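Local coordinates for putative oxidoreductase molybdopterin-binding subunit (Sulfolobus tokodaii, PDB 4ZOH), which is probably the molybdenum-cofactor subunit of an oxidoreductase of the xanthine dehydrogenase and aldehyde oxidase family, carrying a pterin cytosine dinucleotide, at residues P243-T246 with E247-S251; S492-L495 with L496-K500. All coordinates share one frame; numbering follows the deposited sequence.

Contact 1: residues P243-T246 with E247-S251; sequences PTRT and EEFIS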
loop_
_atom_site.group_PDB
_atom_site.type_symbol
_atom_site.label_atom_id
_atom_site.label_comp_id
_atom_site.label_asym_id
_atom_site.label_seq_id
_atom_site.Cartn_x
_atom_site.Cartn_y
_atom_site.Cartn_z
ATOM N N PRO A 243 0.973 17.412 -8.678
ATOM C CA PRO A 243 0.721 18.625 -9.490
ATOM C C PRO A 243 0.257 18.290 -10.901
ATOM O O PRO A 243 0.594 17.192 -11.443
ATOM C CB PRO A 243 2.093 19.322 -9.512
ATOM C CG PRO A 243 3.033 18.151 -9.420
ATOM C CD PRO A 243 2.414 17.174 -8.494
ATOM N N THR A 244 -0.524 19.176 -11.494
ATOM C CA THR A 244 -0.735 19.073 -12.944
ATOM C C THR A 244 0.577 19.431 -13.683
ATOM O O THR A 244 1.550 19.999 -13.092
ATOM C CB THR A 244 -1.821 20.021 -13.419
ATOM O OG1 THR A 244 -1.304 21.345 -13.324
ATOM C CG2 THR A 244 -3.141 19.866 -12.558
ATOM N N ARG A 245 0.641 19.113 -14.965
ATOM C CA ARG A 245 1.900 19.404 -15.719
ATOM C C ARG A 245 2.040 20.951 -15.897
ATOM O O ARG A 245 3.149 21.472 -15.883
ATOM C CB ARG A 245 1.896 18.675 -17.107
ATOM C CG ARG A 245 3.049 19.045 -18.044
ATOM C CD ARG A 245 4.427 18.813 -17.439
ATOM N NE ARG A 245 4.519 17.374 -17.241
ATOM C CZ ARG A 245 5.611 16.689 -16.920
ATOM N NH1 ARG A 245 6.756 17.331 -16.641
ATOM N NH2 ARG A 245 5.532 15.346 -16.809
ATOM N N THR A 246 0.928 21.658 -16.085
ATOM C CA THR A 246 0.968 23.170 -16.043
ATOM C C THR A 246 1.653 23.668 -14.765
ATOM O O THR A 246 2.637 24.440 -14.815
ATOM C CB THR A 246 -0.396 23.813 -16.285
ATOM O OG1 THR A 246 -0.890 23.344 -17.543
ATOM C CG2 THR A 246 -0.339 25.361 -16.305
ATOM N N GLU A 247 1.219 23.149 -13.624
ATOM C CA GLU A 247 1.890 23.468 -12.373
ATOM C C GLU A 247 3.372 23.172 -12.414
ATOM O O GLU A 247 4.212 23.989 -11.944
ATOM C CB GLU A 247 1.247 22.659 -11.212
ATOM C CG GLU A 247 -0.139 23.208 -10.829
ATOM C CD GLU A 247 -0.644 22.485 -9.598
ATOM O OE1 GLU A 247 -0.263 22.839 -8.454
ATOM O OE2 GLU A 247 -1.393 21.539 -9.810
ATOM N N GLU A 248 3.717 21.972 -12.926
ATOM C CA GLU A 248 5.097 21.553 -12.896
ATOM C C GLU A 248 5.897 22.602 -13.714
ATOM O O GLU A 248 6.870 23.113 -13.245
ATOM C CB GLU A 248 5.253 20.120 -13.521
ATOM C CG GLU A 248 6.614 19.529 -13.215
ATOM C CD GLU A 248 6.789 19.015 -11.791
ATOM O OE1 GLU A 248 7.777 18.262 -11.606
ATOM O OE2 GLU A 248 5.956 19.340 -10.833
ATOM N N PHE A 249 5.428 22.949 -14.914
ATOM C CA PHE A 249 6.182 23.871 -15.776
ATOM C C PHE A 249 6.439 25.198 -15.102
ATOM O O PHE A 249 7.520 25.702 -15.189
ATOM C CB PHE A 249 5.443 24.124 -17.115
ATOM C CG PHE A 249 5.800 23.124 -18.170
ATOM C CD1 PHE A 249 7.118 23.065 -18.643
ATOM C CD2 PHE A 249 4.836 22.239 -18.682
ATOM C CE1 PHE A 249 7.501 22.143 -19.603
ATOM C CE2 PHE A 249 5.200 21.333 -19.664
ATOM C CZ PHE A 249 6.523 21.274 -20.132
ATOM N N ILE A 250 5.426 25.694 -14.379
ATOM C CA ILE A 250 5.455 26.994 -13.753
ATOM C C ILE A 250 6.284 27.034 -12.454
ATOM O O ILE A 250 6.828 28.084 -12.057
ATOM C CB ILE A 250 3.977 27.362 -13.656
ATOM C CG1 ILE A 250 3.579 28.111 -14.908
ATOM C CG2 ILE A 250 3.526 27.909 -12.339
ATOM C CD1 ILE A 250 2.092 28.085 -15.101
ATOM N N SER A 251 6.431 25.888 -11.810
ATOM C CA SER A 251 7.052 25.873 -10.482
ATOM C C SER A 251 8.314 25.066 -10.325
ATOM O O SER A 251 8.936 25.071 -9.256
ATOM C CB SER A 251 5.997 25.406 -9.449
ATOM O OG SER A 251 5.451 24.139 -9.781
#

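Contact 2: residues S492-L495 with L496-K500; sequences SAVL and LASQK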
loop_
_atom_site.group_PDB
_atom_site.type_symbol
_atom_site.label_atom_id
_atom_site.label_comp_id
_atom_site.label_asym_id
_atom_site.label_seq_id
_atom_site.Cartn_x
_atom_site.Cartn_y
_atom_site.Cartn_z
ATOM N N SER A 492 31.719 1.996 -5.922
ATOM C CA SER A 492 32.863 1.696 -5.037
ATOM C C SER A 492 32.379 1.208 -3.686
ATOM O O SER A 492 32.946 0.215 -3.136
ATOM C CB SER A 492 33.762 2.915 -4.918
ATOM O OG SER A 492 34.351 3.192 -6.183
ATOM N N ALA A 493 31.291 1.828 -3.167
ATOM C CA ALA A 493 30.720 1.272 -1.908
ATOM C C ALA A 493 30.262 -0.214 -2.113
ATOM O O ALA A 493 30.460 -1.096 -1.242
ATOM C CB ALA A 493 29.602 2.189 -1.350
ATOM N N VAL A 494 29.663 -0.490 -3.276
ATOM C CA VAL A 494 29.217 -1.874 -3.615
ATOM C C VAL A 494 30.437 -2.859 -3.633
ATOM O O VAL A 494 30.400 -3.971 -3.092
ATOM C CB VAL A 494 28.383 -1.857 -4.944
ATOM C CG1 VAL A 494 28.264 -3.255 -5.599
ATOM C CG2 VAL A 494 26.974 -1.227 -4.733
ATOM N N LEU A 495 31.542 -2.397 -4.212
ATOM C CA LEU A 495 32.756 -3.194 -4.326
ATOM C C LEU A 495 33.320 -3.520 -2.918
ATOM O O LEU A 495 33.590 -4.693 -2.601
ATOM C CB LEU A 495 33.713 -2.371 -5.197
ATOM C CG LEU A 495 34.738 -2.894 -6.157
ATOM C CD1 LEU A 495 34.384 -4.213 -6.783
ATOM C CD2 LEU A 495 34.922 -1.814 -7.221
ATOM N N LEU A 496 33.431 -2.509 -2.047
ATOM C CA LEU A 496 33.836 -2.728 -0.654
ATOM C C LEU A 496 32.948 -3.717 0.117
ATOM O O LEU A 496 33.454 -4.624 0.824
ATOM C CB LEU A 496 33.895 -1.388 0.108
ATOM C CG LEU A 496 34.947 -0.339 -0.328
ATOM C CD1 LEU A 496 34.782 0.927 0.499
ATOM C CD2 LEU A 496 36.377 -0.921 -0.165
ATOM N N ALA A 497 31.617 -3.601 -0.047
ATOM C CA ALA A 497 30.744 -4.432 0.783
ATOM C C ALA A 497 30.829 -5.829 0.299
ATOM O O ALA A 497 30.833 -6.764 1.103
ATOM C CB ALA A 497 29.307 -3.952 0.722
ATOM N N SER A 498 30.853 -5.997 -1.032
ATOM C CA SER A 498 30.940 -7.359 -1.609
ATOM C C SER A 498 32.246 -8.029 -1.165
ATOM O O SER A 498 32.247 -9.191 -0.841
ATOM C CB SER A 498 30.884 -7.272 -3.136
ATOM O OG SER A 498 29.658 -6.703 -3.523
ATOM N N GLN A 499 33.341 -7.250 -1.167
ATOM C CA GLN A 499 34.678 -7.751 -0.774
ATOM C C GLN A 499 34.636 -8.208 0.706
ATOM O O GLN A 499 35.032 -9.355 1.003
ATOM C CB GLN A 499 35.791 -6.693 -1.052
ATOM C CG GLN A 499 37.244 -7.209 -0.774
ATOM C CD GLN A 499 37.572 -8.515 -1.545
ATOM O OE1 GLN A 499 37.346 -8.610 -2.763
ATOM N NE2 GLN A 499 38.033 -9.537 -0.826
ATOM N N LYS A 500 34.067 -7.363 1.596
ATOM C CA LYS A 500 33.873 -7.720 3.024
ATOM C C LYS A 500 33.118 -9.034 3.149
ATOM O O LYS A 500 33.508 -9.892 3.947
ATOM C CB LYS A 500 33.106 -6.656 3.815
ATOM C CG LYS A 500 33.865 -5.376 4.127
ATOM C CD LYS A 500 33.472 -4.907 5.533
ATOM C CE LYS A 500 33.676 -3.415 5.732
ATOM N NZ LYS A 500 32.433 -2.691 5.354
#

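Contact 1: residues P243-T246 with E247-S251
T244 and E247 meet through two torsions. T244 holds OG1 between its backbone N and carbonyl carbon (chi1 71°), aimed at the first turn of the helix. E247 turns CG back beside its own N (chi1 -73°), and the extended chain crosses the T244 side chain at about a right angle. T244 OG1 accepts from E247 N at 3.1 Å, in a nearly straight bond. In return, T244 N donates to E247 OE2 at 3.0 Å, from above the carboxylate plane. These reciprocal bonds make a capping box, with T244 as N-cap of helix 245-251. P243 CB also packs on E247 CB at 3.8 Å. The carboxylate has outside partners as well: OE2 bonds Y92 OH and OE1 forms a salt bridge with R38. With an alanine here, T244 N would probably lose this acceptor, and the charge of R38 would lose this mate. Regular helix bonds follow, among them F249 N to R245 O at 2.9 Å. The bent R245 chain lays CD 3.4 Å from F249 CE2, with guanidinium and ring planes 55° apart. Its NH1 bonds P164 O, and its NH2 reaches a backbone of another protein chain. E248 runs alongside P243, with OE2 3.5 Å from P243 CG, and OE2 forms a salt bridge with R168. T246 CG2 touches I250 CD1 at 3.8 Å.

Contact 2: residues S492-L495 with L496-K500
S492 and L496, like V494 and S498, meet one turn apart inside the long alpha-helix 486-512, and the contact is one of i to i+4 neighbours. The backbone bonds come first. L496 N donates to S492 O at 3.0 Å, almost straight. A497 N reaches A493 O at 3.0 Å, and Q499 N reaches L495 O at 2.9 Å. Side-chain carbons touch mainly carbonyl oxygens of the preceding turn. L496 turns CG beside its own N (chi1 -65°), and this carbon comes 3.5 Å from S492 O. A497 CB lies 3.7 Å from A493 O. Outside the two segments, L495 meets I453 and V457 of helix 446-458. V494 and A493 lie on A423 of strand 420-427, and L496 touches A556 and Y558 of strand 553-559. The helix thus packs against both helix 446-458 and the sheet that holds strands 420-427 and 553-559, all parts of the cofactor-binding domain. The polar side-chain contact comes from S498. Its OG stands beside its own N (chi1 -61°), folded back along the helix toward the preceding turn. V494 O is therefore gripped twice by one residue. S498 N lies 2.9 Å from V494 O, tilted from the carbonyl plane. S498 OG donates to V494 O, also at 2.9 Å, from the opposite face, 37° out of that plane.

From the N terminus, the chain first passes through contact 1, where strand 239-241 leads by a short turn into helix 245-251. That helix runs on to strand 254-266, so along the chain the contact links the sheet of strand 239-241 to that of strand 254-266. Contact 2 comes much later, inside helix 486-512, beside the four-stranded sheet that holds strands 420-427 and 553-559. Both are local; neither closes a long loop, and they follow in series without nesting or crossing. The centres of contact 1 and contact 2 are about 41 Å apart. They lie on opposite sides of the chain's centre and do not touch. Contact 1 borders two chains of other proteins, whereas no other chain touches contact 2.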